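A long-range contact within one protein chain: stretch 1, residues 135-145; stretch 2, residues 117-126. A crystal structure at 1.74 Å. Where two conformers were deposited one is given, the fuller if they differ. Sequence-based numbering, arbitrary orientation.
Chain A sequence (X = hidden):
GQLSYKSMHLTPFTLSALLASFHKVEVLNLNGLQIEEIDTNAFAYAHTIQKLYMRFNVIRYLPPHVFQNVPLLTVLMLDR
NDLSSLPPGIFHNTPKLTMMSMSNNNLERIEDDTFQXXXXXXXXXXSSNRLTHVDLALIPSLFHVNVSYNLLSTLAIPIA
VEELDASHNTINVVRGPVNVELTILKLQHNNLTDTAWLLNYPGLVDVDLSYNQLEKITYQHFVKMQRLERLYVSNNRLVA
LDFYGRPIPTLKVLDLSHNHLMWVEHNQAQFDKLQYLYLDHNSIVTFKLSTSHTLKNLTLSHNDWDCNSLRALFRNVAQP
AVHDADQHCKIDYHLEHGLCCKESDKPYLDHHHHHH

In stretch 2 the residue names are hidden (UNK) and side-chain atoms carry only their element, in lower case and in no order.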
# COMPACT_ATOMS: atom_id res chain seq x y z
N ASP A 135 17.21 20.16 -2.67
CA ASP A 135 17.24 21.63 -2.62
C ASP A 135 16.27 22.20 -3.66
O ASP A 135 16.65 22.49 -4.80
CB ASP A 135 18.65 22.19 -2.85
CG ASP A 135 18.72 23.70 -2.62
OD1 ASP A 135 17.66 24.35 -2.53
OD2 ASP A 135 19.84 24.26 -2.51
N LEU A 136 15.01 22.34 -3.24
CA LEU A 136 13.96 22.84 -4.12
C LEU A 136 14.18 24.30 -4.51
O LEU A 136 13.73 24.74 -5.56
CB LEU A 136 12.58 22.70 -3.45
CG LEU A 136 12.16 21.30 -3.02
CD1 LEU A 136 10.97 21.37 -2.05
CD2 LEU A 136 11.84 20.45 -4.25
N ALA A 137 14.89 25.03 -3.66
CA ALA A 137 15.12 26.47 -3.85
C ALA A 137 15.96 26.78 -5.09
O ALA A 137 15.93 27.89 -5.60
CB ALA A 137 15.77 27.07 -2.61
N LEU A 138 16.67 25.78 -5.58
CA LEU A 138 17.39 25.88 -6.85
C LEU A 138 16.50 25.90 -8.09
O LEU A 138 16.99 26.21 -9.18
CB LEU A 138 18.35 24.70 -6.98
CG LEU A 138 19.62 24.83 -6.15
CD1 LEU A 138 20.43 23.54 -6.22
CD2 LEU A 138 20.43 26.03 -6.63
N ILE A 139 15.22 25.57 -7.94
CA ILE A 139 14.32 25.39 -9.06
C ILE A 139 13.21 26.45 -9.02
O ILE A 139 12.08 26.17 -8.60
CB ILE A 139 13.71 23.97 -9.01
CG1 ILE A 139 14.78 22.92 -8.66
CG2 ILE A 139 13.00 23.62 -10.32
CD1 ILE A 139 14.18 21.63 -8.15
N PRO A 140 13.51 27.68 -9.48
CA PRO A 140 12.56 28.79 -9.36
C PRO A 140 11.29 28.72 -10.22
O PRO A 140 10.34 29.47 -9.97
CB PRO A 140 13.42 30.03 -9.70
CG PRO A 140 14.54 29.52 -10.49
CD PRO A 140 14.82 28.13 -10.03
N SER A 141 11.26 27.79 -11.18
CA SER A 141 10.09 27.58 -12.01
C SER A 141 8.99 26.84 -11.24
O SER A 141 7.85 26.80 -11.69
CB SER A 141 10.46 26.81 -13.28
OG SER A 141 11.18 25.62 -13.00
N LEU A 142 9.32 26.26 -10.09
CA LEU A 142 8.31 25.43 -9.38
C LEU A 142 7.08 26.21 -8.96
O LEU A 142 7.17 27.33 -8.47
CB LEU A 142 8.92 24.72 -8.17
CG LEU A 142 9.91 23.60 -8.48
CD1 LEU A 142 10.61 23.12 -7.22
CD2 LEU A 142 9.27 22.42 -9.21
N PHE A 143 5.91 25.60 -9.19
CA PHE A 143 4.62 26.19 -8.89
C PHE A 143 3.89 25.31 -7.86
O PHE A 143 3.26 25.84 -6.94
CB PHE A 143 3.81 26.30 -10.18
CG PHE A 143 2.46 26.93 -10.01
CD1 PHE A 143 2.34 28.27 -9.68
CD2 PHE A 143 1.30 26.19 -10.24
CE1 PHE A 143 1.09 28.85 -9.51
CE2 PHE A 143 0.05 26.76 -10.08
CZ PHE A 143 -0.05 28.10 -9.73
N HIS A 144 3.91 23.99 -8.07
CA HIS A 144 3.24 23.03 -7.17
C HIS A 144 4.24 21.95 -6.83
O HIS A 144 4.80 21.33 -7.74
CB HIS A 144 2.05 22.36 -7.86
CG HIS A 144 0.79 23.16 -7.84
ND1 HIS A 144 -0.43 22.61 -8.15
CD2 HIS A 144 0.55 24.45 -7.51
CE1 HIS A 144 -1.36 23.54 -8.04
NE2 HIS A 144 -0.79 24.66 -7.66
N VAL A 145 4.49 21.73 -5.54
CA VAL A 145 5.48 20.79 -5.10
C VAL A 145 4.95 19.91 -3.96
O VAL A 145 4.33 20.41 -3.03
CB VAL A 145 6.74 21.53 -4.59
CG1 VAL A 145 7.73 20.52 -4.07
CG2 VAL A 145 7.37 22.36 -5.72
N UNK A 117 18.76 21.92 -16.15
CA UNK A 117 18.33 22.18 -17.52
C UNK A 117 16.82 22.31 -17.62
O UNK A 117 16.30 22.87 -18.60
c UNK A 117 18.82 21.08 -18.44
N UNK A 118 16.11 21.82 -16.60
CA UNK A 118 14.65 21.83 -16.62
C UNK A 118 14.10 23.13 -16.07
O UNK A 118 13.41 23.15 -15.04
c UNK A 118 14.58 19.33 -16.48
c UNK A 118 14.07 20.63 -15.86
o UNK A 118 14.42 20.68 -14.47
N UNK A 119 14.34 24.20 -16.82
CA UNK A 119 14.00 25.55 -16.37
C UNK A 119 12.52 25.91 -16.54
O UNK A 119 12.11 27.05 -16.26
o UNK A 119 14.83 26.50 -18.47
c UNK A 119 14.91 26.61 -17.05
c UNK A 119 16.35 26.41 -16.61
N UNK A 120 11.71 24.96 -17.01
CA UNK A 120 10.27 25.13 -17.09
C UNK A 120 9.53 24.18 -16.16
O UNK A 120 8.31 24.06 -16.26
c UNK A 120 9.77 24.89 -18.50
N UNK A 121 10.27 23.50 -15.28
CA UNK A 121 9.64 22.51 -14.40
C UNK A 121 8.71 23.19 -13.39
O UNK A 121 9.16 23.98 -12.55
c UNK A 121 11.38 19.95 -11.95
c UNK A 121 10.72 21.68 -13.67
c UNK A 121 9.44 19.52 -13.43
c UNK A 121 10.22 20.58 -12.70
N UNK A 122 7.41 22.90 -13.47
CA UNK A 122 6.46 23.57 -12.60
C UNK A 122 5.84 22.67 -11.55
O UNK A 122 5.45 23.16 -10.50
c UNK A 122 5.71 25.34 -14.27
n UNK A 122 4.72 27.00 -15.71
c UNK A 122 4.53 26.19 -14.68
o UNK A 122 3.44 26.10 -14.09
c UNK A 122 5.31 24.18 -13.41
N UNK A 123 5.72 21.38 -11.85
CA UNK A 123 5.02 20.44 -10.98
C UNK A 123 5.94 19.27 -10.66
O UNK A 123 6.36 18.55 -11.55
c UNK A 123 2.80 21.14 -11.98
o UNK A 123 2.14 21.70 -11.10
c UNK A 123 3.73 19.98 -11.65
n UNK A 123 2.73 21.50 -13.26
N UNK A 124 6.24 19.11 -9.37
CA UNK A 124 7.19 18.12 -8.93
C UNK A 124 6.58 17.31 -7.78
O UNK A 124 6.18 17.88 -6.74
c UNK A 124 9.59 17.91 -7.96
c UNK A 124 10.78 18.77 -7.56
c UNK A 124 8.47 18.80 -8.49
c UNK A 124 10.01 16.85 -8.96
N UNK A 125 6.50 16.00 -7.99
CA UNK A 125 5.88 15.09 -7.03
C UNK A 125 6.92 14.06 -6.62
O UNK A 125 7.35 13.25 -7.45
c UNK A 125 4.70 14.38 -7.68
c UNK A 125 2.94 16.02 -7.01
o UNK A 125 2.48 15.37 -6.06
c UNK A 125 3.61 15.32 -8.15
n UNK A 125 2.88 17.35 -7.08
N UNK A 126 7.33 14.12 -5.35
CA UNK A 126 8.34 13.25 -4.79
C UNK A 126 7.89 12.64 -3.47
O UNK A 126 8.74 12.19 -2.66
c UNK A 126 11.50 15.44 -5.52
c UNK A 126 9.63 14.04 -4.56
c UNK A 126 10.82 13.33 -6.65
c UNK A 126 10.35 14.51 -5.84

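Position 117 carries one side-chain carbon and lies out of reach of stretch 1. It is Ala117.

Position 118 has a carbon bearing one oxygen and one carbon. This beta-branched hydroxyl side chain makes no close contact with stretch 1. It is Thr118. Its backbone O accepts a hydrogen bond from N of position 121, at 3.2 Å, within a type I turn.

Position 119 repeats the pattern of one carbon with an oxygen and a carbon. Its backbone O lies 3.4 Å from Ser141 CB. It is Thr119, exposed.

Position 120 has a single carbon, which points away from stretch 1. It is Ala120.

Position 121 has four carbons, forked at the second, and is buried. The fork atom is 4.1 Å from Leu142 CD2, and one tip is 4.3 Å from Ile139 CG2. The fork and the apolar neighbours indicate Leu121. Its backbone O accepts a 2.6 Å hydrogen bond from Ser141 OG.

Position 122 has three carbons, the third carrying one oxygen and one nitrogen. Its side-chain oxygen lies 3.9 Å from Phe143 CB. This is a long amide, Gln122. Its backbone O accepts two hydrogen bonds, from Phe143 N at 2.8 Å and from His144 N at 3.0 Å.

Position 123 has two carbons, the second carrying one oxygen and one nitrogen. Its side-chain oxygen is 3.3 Å from His144 CB. The shorter amide is Asn123. Two conformers were deposited.

Position 124 has four carbons, forked at the second. One tip lies 3.9 Å from Leu136 CD2, and its CB is 3.8 Å from Leu142 CD2. It is Leu124, the residue of this stretch most covered by stretch 1.

Position 125 has three carbons, the third carrying one oxygen and one nitrogen. Its side-chain nitrogen is 4.5 Å from His144 O. It is Gln125. Its OE1 is hydrogen-bonded elsewhere in the structure.

Position 126 has four carbons, forked at the second, and makes no contact within 4.5 Å. It is Leu126.

The contact joins two parallel strand segments. His144 pairs with Asn123, and Val145 with Leu124. Leu124 N donates to His144 O at 3.1 Å, so His144 uses both its N and its O toward stretch 2. Asn123 and His144 share one face of the sheet, while Leu124 and Val145 share the other. Before the strands, Ser141 reaches the turn of stretch 2 through its hydroxyl. Leu136, Ile139 and Leu142 pack against Leu121 and Leu124 in a buried apolar cluster. Backbone bonds thus set the register, and the leucines help fill the interior beside it.

Stretch 2, residues 117-126: ATTALQNLQL
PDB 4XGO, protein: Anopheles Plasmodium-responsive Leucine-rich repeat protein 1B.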